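HhaI Restriction Endonuclease (Haemophilus parahaemolyticus, PDB 6UKF) cleaves double-stranded DNA within the sequence GCGC as a type II restriction endonuclease, probably with the help of divalent metal ions. Local coordinates at residues S94-L99 with I105-E110; D135-P140 with E145-V150. All blocks are in the same frame, centred on the assembly; numbering follows the deposited sequence.

Interaction 1 (S94-L99 with I105-E110); sequences SEYANL and IIPLPE. With EDO (1,2-ethanediol), chain N.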
# COMPACT_ATOMS: atom_id res chain seq x y z
N SER A 94 18.55 5.65 19.70
CA SER A 94 18.03 6.86 20.31
C SER A 94 17.31 7.74 19.30
O SER A 94 16.33 8.42 19.65
CB SER A 94 19.17 7.67 20.92
OG SER A 94 20.09 8.09 19.93
N GLU A 95 17.80 7.80 18.08
CA GLU A 95 17.25 8.68 17.03
C GLU A 95 15.94 8.14 16.43
O GLU A 95 15.23 8.92 15.81
CB GLU A 95 18.26 8.86 15.90
CG GLU A 95 19.61 9.37 16.35
CD GLU A 95 19.64 10.32 17.54
OE1 GLU A 95 18.73 11.17 17.63
OE2 GLU A 95 20.58 10.22 18.35
N TYR A 96 15.62 6.86 16.60
CA TYR A 96 14.43 6.28 16.00
C TYR A 96 13.42 5.76 17.02
O TYR A 96 12.30 5.41 16.63
CB TYR A 96 14.81 5.16 15.03
CG TYR A 96 15.51 5.69 13.80
CD1 TYR A 96 14.78 6.20 12.74
CD2 TYR A 96 16.89 5.71 13.71
CE1 TYR A 96 15.40 6.70 11.62
CE2 TYR A 96 17.53 6.22 12.59
CZ TYR A 96 16.77 6.71 11.55
OH TYR A 96 17.40 7.21 10.44
N ALA A 97 13.77 5.73 18.31
CA ALA A 97 12.91 5.09 19.29
C ALA A 97 11.70 5.93 19.68
O ALA A 97 10.70 5.37 20.15
CB ALA A 97 13.71 4.74 20.54
N ASN A 98 11.76 7.25 19.51
CA ASN A 98 10.59 8.11 19.75
C ASN A 98 9.77 8.12 18.47
O ASN A 98 10.06 8.88 17.54
CB ASN A 98 11.01 9.51 20.18
CG ASN A 98 11.46 9.56 21.63
OD1 ASN A 98 11.25 8.63 22.40
ND2 ASN A 98 12.09 10.67 22.01
N LEU A 99 8.74 7.28 18.42
CA LEU A 99 7.95 7.11 17.21
C LEU A 99 7.16 8.38 16.92
O LEU A 99 6.74 9.11 17.82
CB LEU A 99 6.98 5.94 17.39
CG LEU A 99 7.60 4.63 17.87
CD1 LEU A 99 6.57 3.51 17.89
CD2 LEU A 99 8.80 4.23 17.02
N ILE A 105 13.50 9.92 8.31
CA ILE A 105 14.10 9.31 7.14
C ILE A 105 15.31 8.47 7.54
O ILE A 105 15.96 8.73 8.57
CB ILE A 105 14.48 10.42 6.15
CG1 ILE A 105 14.79 9.86 4.76
CG2 ILE A 105 15.66 11.23 6.68
CD1 ILE A 105 14.56 10.87 3.66
N ILE A 106 15.60 7.45 6.74
CA ILE A 106 16.71 6.55 6.97
C ILE A 106 17.76 6.82 5.90
O ILE A 106 17.53 6.56 4.72
CB ILE A 106 16.25 5.08 6.95
CG1 ILE A 106 15.28 4.84 8.12
CG2 ILE A 106 17.44 4.15 7.05
CD1 ILE A 106 14.32 3.68 7.90
N PRO A 107 18.94 7.38 6.28
CA PRO A 107 19.94 7.82 5.30
C PRO A 107 20.91 6.72 4.86
O PRO A 107 22.13 6.92 4.82
CB PRO A 107 20.67 8.93 6.05
CG PRO A 107 20.67 8.44 7.46
CD PRO A 107 19.32 7.78 7.65
N LEU A 108 20.38 5.57 4.51
CA LEU A 108 21.22 4.53 3.94
C LEU A 108 21.30 4.70 2.43
O LEU A 108 20.50 5.43 1.83
CB LEU A 108 20.66 3.15 4.26
CG LEU A 108 20.91 2.67 5.69
CD1 LEU A 108 20.11 1.41 5.97
CD2 LEU A 108 22.40 2.44 5.93
N PRO A 109 22.27 4.06 1.78
CA PRO A 109 22.36 4.17 0.32
C PRO A 109 21.06 3.75 -0.34
O PRO A 109 20.42 2.77 0.06
CB PRO A 109 23.51 3.21 -0.03
CG PRO A 109 24.36 3.20 1.19
CD PRO A 109 23.39 3.28 2.34
N GLU A 110 20.67 4.50 -1.37
CA GLU A 110 19.42 4.22 -2.07
C GLU A 110 19.38 2.78 -2.57
O GLU A 110 18.31 2.17 -2.61
CB GLU A 110 19.28 5.20 -3.23
CG GLU A 110 17.94 5.16 -3.93
CD GLU A 110 17.86 6.15 -5.07
OE1 GLU A 110 18.90 6.73 -5.42
OE2 GLU A 110 16.75 6.35 -5.60
C1 EDO N . 22.39 5.89 19.20
O1 EDO N . 22.14 7.21 18.71
C2 EDO N . 21.87 5.77 20.63
O2 EDO N . 21.15 4.54 20.77
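An inverse gamma turn centred on Pro107, where the chain leaves edge strand 104-105 of the five-stranded antiparallel sheet, is met by the hydroxyl end of Tyr96 from helix 93-96. Tyr96 OH donates a hydrogen bond to Ile105 O at 2.8 Å. The bond is bent at the acceptor, with a C=O...donor angle of 135°, and the hydroxyl stands 22° out of the carbonyl plane, while the carbonyl oxygen itself lies at the edge of the phenol ring, near its plane. With chi1 at -69°, Tyr96 CG sits beside its own backbone N and the ring extends from the helix toward the loop. The same hydroxyl packs 3.4 Å from Pro107 CD, the two side chains approaching from opposite directions. Ile106 is met obliquely: its CG1 lies 4.0 Å from Tyr96 CE1. The turn is closed by a weak backbone bond, Leu108 N to Ile106 O at 3.0 Å. Phe88 of helix 80-91 touches both Tyr96 and Pro107, and Met89 packs on Ile106, which is joined by backbone hydrogen bonding to Cys152 on strand 148-156. That strand carries Ser151 and Thr153, which bind calcium, and a bound calcium ion lies about 5 Å from the side chain of Ile105. Glu95 O accepts a hydrogen bond from Lys104 NZ. Ser94 N donates to O2 of an ethanediol, probably from the crystallisation liquor, at 3.0 Å, and Ser94 OG donates to Glu95 OE2, 2.7 Å away, from above the carboxylate plane.

Interaction 2 (D135-P140 with E145-V150); sequences DFIIFP and EHYFNV. With PO4 (phosphate ion), chain Q.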
# COMPACT_ATOMS: atom_id res chain seq x y z
N ASP A 135 2.98 8.72 -21.17
CA ASP A 135 3.00 7.47 -21.90
C ASP A 135 3.21 6.34 -20.91
O ASP A 135 3.80 6.52 -19.85
CB ASP A 135 4.13 7.43 -22.93
CG ASP A 135 3.92 8.40 -24.08
OD1 ASP A 135 2.79 8.46 -24.62
OD2 ASP A 135 4.88 9.10 -24.46
N PHE A 136 2.72 5.16 -21.28
CA PHE A 136 2.87 4.00 -20.40
C PHE A 136 4.30 3.49 -20.43
O PHE A 136 4.96 3.47 -21.48
CB PHE A 136 1.91 2.89 -20.81
CG PHE A 136 0.49 3.17 -20.44
CD1 PHE A 136 0.06 3.01 -19.13
CD2 PHE A 136 -0.42 3.62 -21.38
CE1 PHE A 136 -1.24 3.27 -18.77
CE2 PHE A 136 -1.73 3.88 -21.03
CZ PHE A 136 -2.14 3.71 -19.73
N ILE A 137 4.78 3.10 -19.26
CA ILE A 137 6.14 2.61 -19.06
C ILE A 137 6.03 1.27 -18.35
O ILE A 137 5.45 1.19 -17.26
CB ILE A 137 6.96 3.60 -18.22
CG1 ILE A 137 7.09 4.94 -18.95
CG2 ILE A 137 8.33 3.02 -17.91
CD1 ILE A 137 7.50 6.09 -18.07
N ILE A 138 6.58 0.23 -18.96
CA ILE A 138 6.54 -1.13 -18.41
C ILE A 138 7.98 -1.60 -18.28
O ILE A 138 8.75 -1.52 -19.24
CB ILE A 138 5.75 -2.08 -19.32
CG1 ILE A 138 4.32 -1.57 -19.51
CG2 ILE A 138 5.75 -3.49 -18.73
CD1 ILE A 138 3.55 -2.30 -20.59
N PHE A 139 8.34 -2.11 -17.11
CA PHE A 139 9.73 -2.50 -16.91
C PHE A 139 9.84 -3.66 -15.94
O PHE A 139 9.00 -3.80 -15.04
CB PHE A 139 10.59 -1.32 -16.43
CG PHE A 139 10.20 -0.77 -15.09
CD1 PHE A 139 10.72 -1.33 -13.93
CD2 PHE A 139 9.34 0.30 -14.98
CE1 PHE A 139 10.37 -0.82 -12.69
CE2 PHE A 139 8.99 0.81 -13.75
CZ PHE A 139 9.51 0.25 -12.60
N PRO A 140 10.87 -4.49 -16.09
CA PRO A 140 11.06 -5.61 -15.17
C PRO A 140 11.65 -5.16 -13.85
O PRO A 140 12.41 -4.19 -13.77
CB PRO A 140 12.06 -6.50 -15.93
CG PRO A 140 12.86 -5.53 -16.72
CD PRO A 140 11.92 -4.43 -17.12
N GLU A 145 15.71 0.61 -10.45
CA GLU A 145 16.42 1.84 -10.12
C GLU A 145 16.53 2.79 -11.31
O GLU A 145 16.80 3.98 -11.11
CB GLU A 145 17.81 1.54 -9.55
CG GLU A 145 18.86 1.09 -10.56
CD GLU A 145 18.74 -0.37 -10.96
OE1 GLU A 145 17.81 -1.01 -10.57
OE2 GLU A 145 19.68 -0.89 -11.75
N HIS A 146 16.35 2.29 -12.53
CA HIS A 146 16.41 3.15 -13.70
C HIS A 146 15.15 3.98 -13.89
O HIS A 146 15.13 4.86 -14.75
CB HIS A 146 16.67 2.31 -14.95
CG HIS A 146 17.99 1.60 -14.92
ND1 HIS A 146 19.19 2.27 -14.96
CD2 HIS A 146 18.29 0.28 -14.84
CE1 HIS A 146 20.18 1.39 -14.91
NE2 HIS A 146 19.66 0.18 -14.84
N TYR A 147 14.11 3.71 -13.11
CA TYR A 147 12.81 4.35 -13.29
C TYR A 147 12.36 5.17 -12.10
O TYR A 147 11.72 6.21 -12.29
CB TYR A 147 11.76 3.27 -13.58
CG TYR A 147 12.02 2.57 -14.88
CD1 TYR A 147 12.84 1.45 -14.93
CD2 TYR A 147 11.48 3.04 -16.07
CE1 TYR A 147 13.10 0.82 -16.13
CE2 TYR A 147 11.74 2.41 -17.27
CZ TYR A 147 12.55 1.30 -17.29
OH TYR A 147 12.79 0.68 -18.49
N PHE A 148 12.68 4.75 -10.88
CA PHE A 148 12.17 5.41 -9.68
C PHE A 148 13.31 5.81 -8.76
O PHE A 148 14.25 5.03 -8.54
CB PHE A 148 11.22 4.50 -8.90
CG PHE A 148 9.84 4.43 -9.47
CD1 PHE A 148 8.92 5.43 -9.21
CD2 PHE A 148 9.44 3.35 -10.24
CE1 PHE A 148 7.64 5.37 -9.73
CE2 PHE A 148 8.16 3.29 -10.76
CZ PHE A 148 7.26 4.30 -10.51
N ASN A 149 13.22 7.02 -8.23
CA ASN A 149 13.96 7.40 -7.04
C ASN A 149 13.25 6.82 -5.82
O ASN A 149 12.02 6.72 -5.79
CB ASN A 149 14.02 8.92 -6.91
CG ASN A 149 14.75 9.58 -8.06
OD1 ASN A 149 14.23 10.49 -8.71
ND2 ASN A 149 15.96 9.11 -8.34
N VAL A 150 14.03 6.43 -4.82
CA VAL A 150 13.49 5.75 -3.64
C VAL A 150 14.01 6.42 -2.38
O VAL A 150 15.18 6.80 -2.30
CB VAL A 150 13.86 4.25 -3.63
CG1 VAL A 150 13.19 3.54 -2.46
CG2 VAL A 150 13.49 3.60 -4.95
P PO4 Q . 19.96 5.59 -14.05
O1 PO4 Q . 19.25 6.91 -13.87
O2 PO4 Q . 21.44 5.85 -14.20
O3 PO4 Q . 19.72 4.71 -12.84
O4 PO4 Q . 19.45 4.89 -15.28
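Phe139 and Tyr147 lie flat on each other in an offset stack, their ring centroids 4.0 Å apart and their planes inclined by only 6°. The side chains slide past each other in opposite directions, and each CB therefore reaches over the partner's ring: Phe139 CB sits 3.7 Å from the Tyr147 centroid, and Tyr147 CB makes the reciprocal CH-pi contact. Packing is closest between Phe139 CB and Tyr147 CE1, at 3.3 Å. Phe139 CG lies between its backbone N and carbonyl carbon (chi1 64°), which sets its ring over Tyr147. Two further groups complete the apolar cluster. Ile137 comes in at a slant, its CG2 3.5 Å from Tyr147 CE2, and Phe148 CE2 meets Phe139 CZ edge to edge at 3.8 Å. The phenol hydroxyl of Tyr147 is hydrogen-bonded to Asp248 OD1 of helix 242-255, which fixes the far end of the buried ring. Ile240 packs on both Ile137 and Tyr147. Next to Tyr147, His146 ND1 donates a nearly straight bond (174°) to O4 of a phosphate ion, probably from the crystallisation liquor, which Lys237 NZ also binds. Backbone hydrogen bonding ties Phe139 to Phe129 in the mixed sheet and Tyr147 to Lys237. The stack thus lies in an apolar cluster at the connection between two sheets, where the chain passes from edge strand 136-140 of the mixed sheet to strand 148-156 of the five-stranded antiparallel sheet.

How the interactions relate
Interaction 2 is fully buried and has no hydrogen bond between its segments; it relies on stacked aromatic rings and aliphatic carbons. Interaction 1 is smaller and partly exposed, and depends on one phenol-to-carbonyl bond. Both contain a tyrosine, but in interaction 1 the hydroxyl makes the contact, whereas in interaction 2 the ring face does and the hydroxyl turns to a helix outside the segments. Their centres lie 26 Å apart, yet they share strand 148-156: it begins within segment 145-150 and pairs with the chain around Ile106. They also touch directly, Glu110 OE2 probably accepting a hydrogen bond from Val150 N at 2.8 Å.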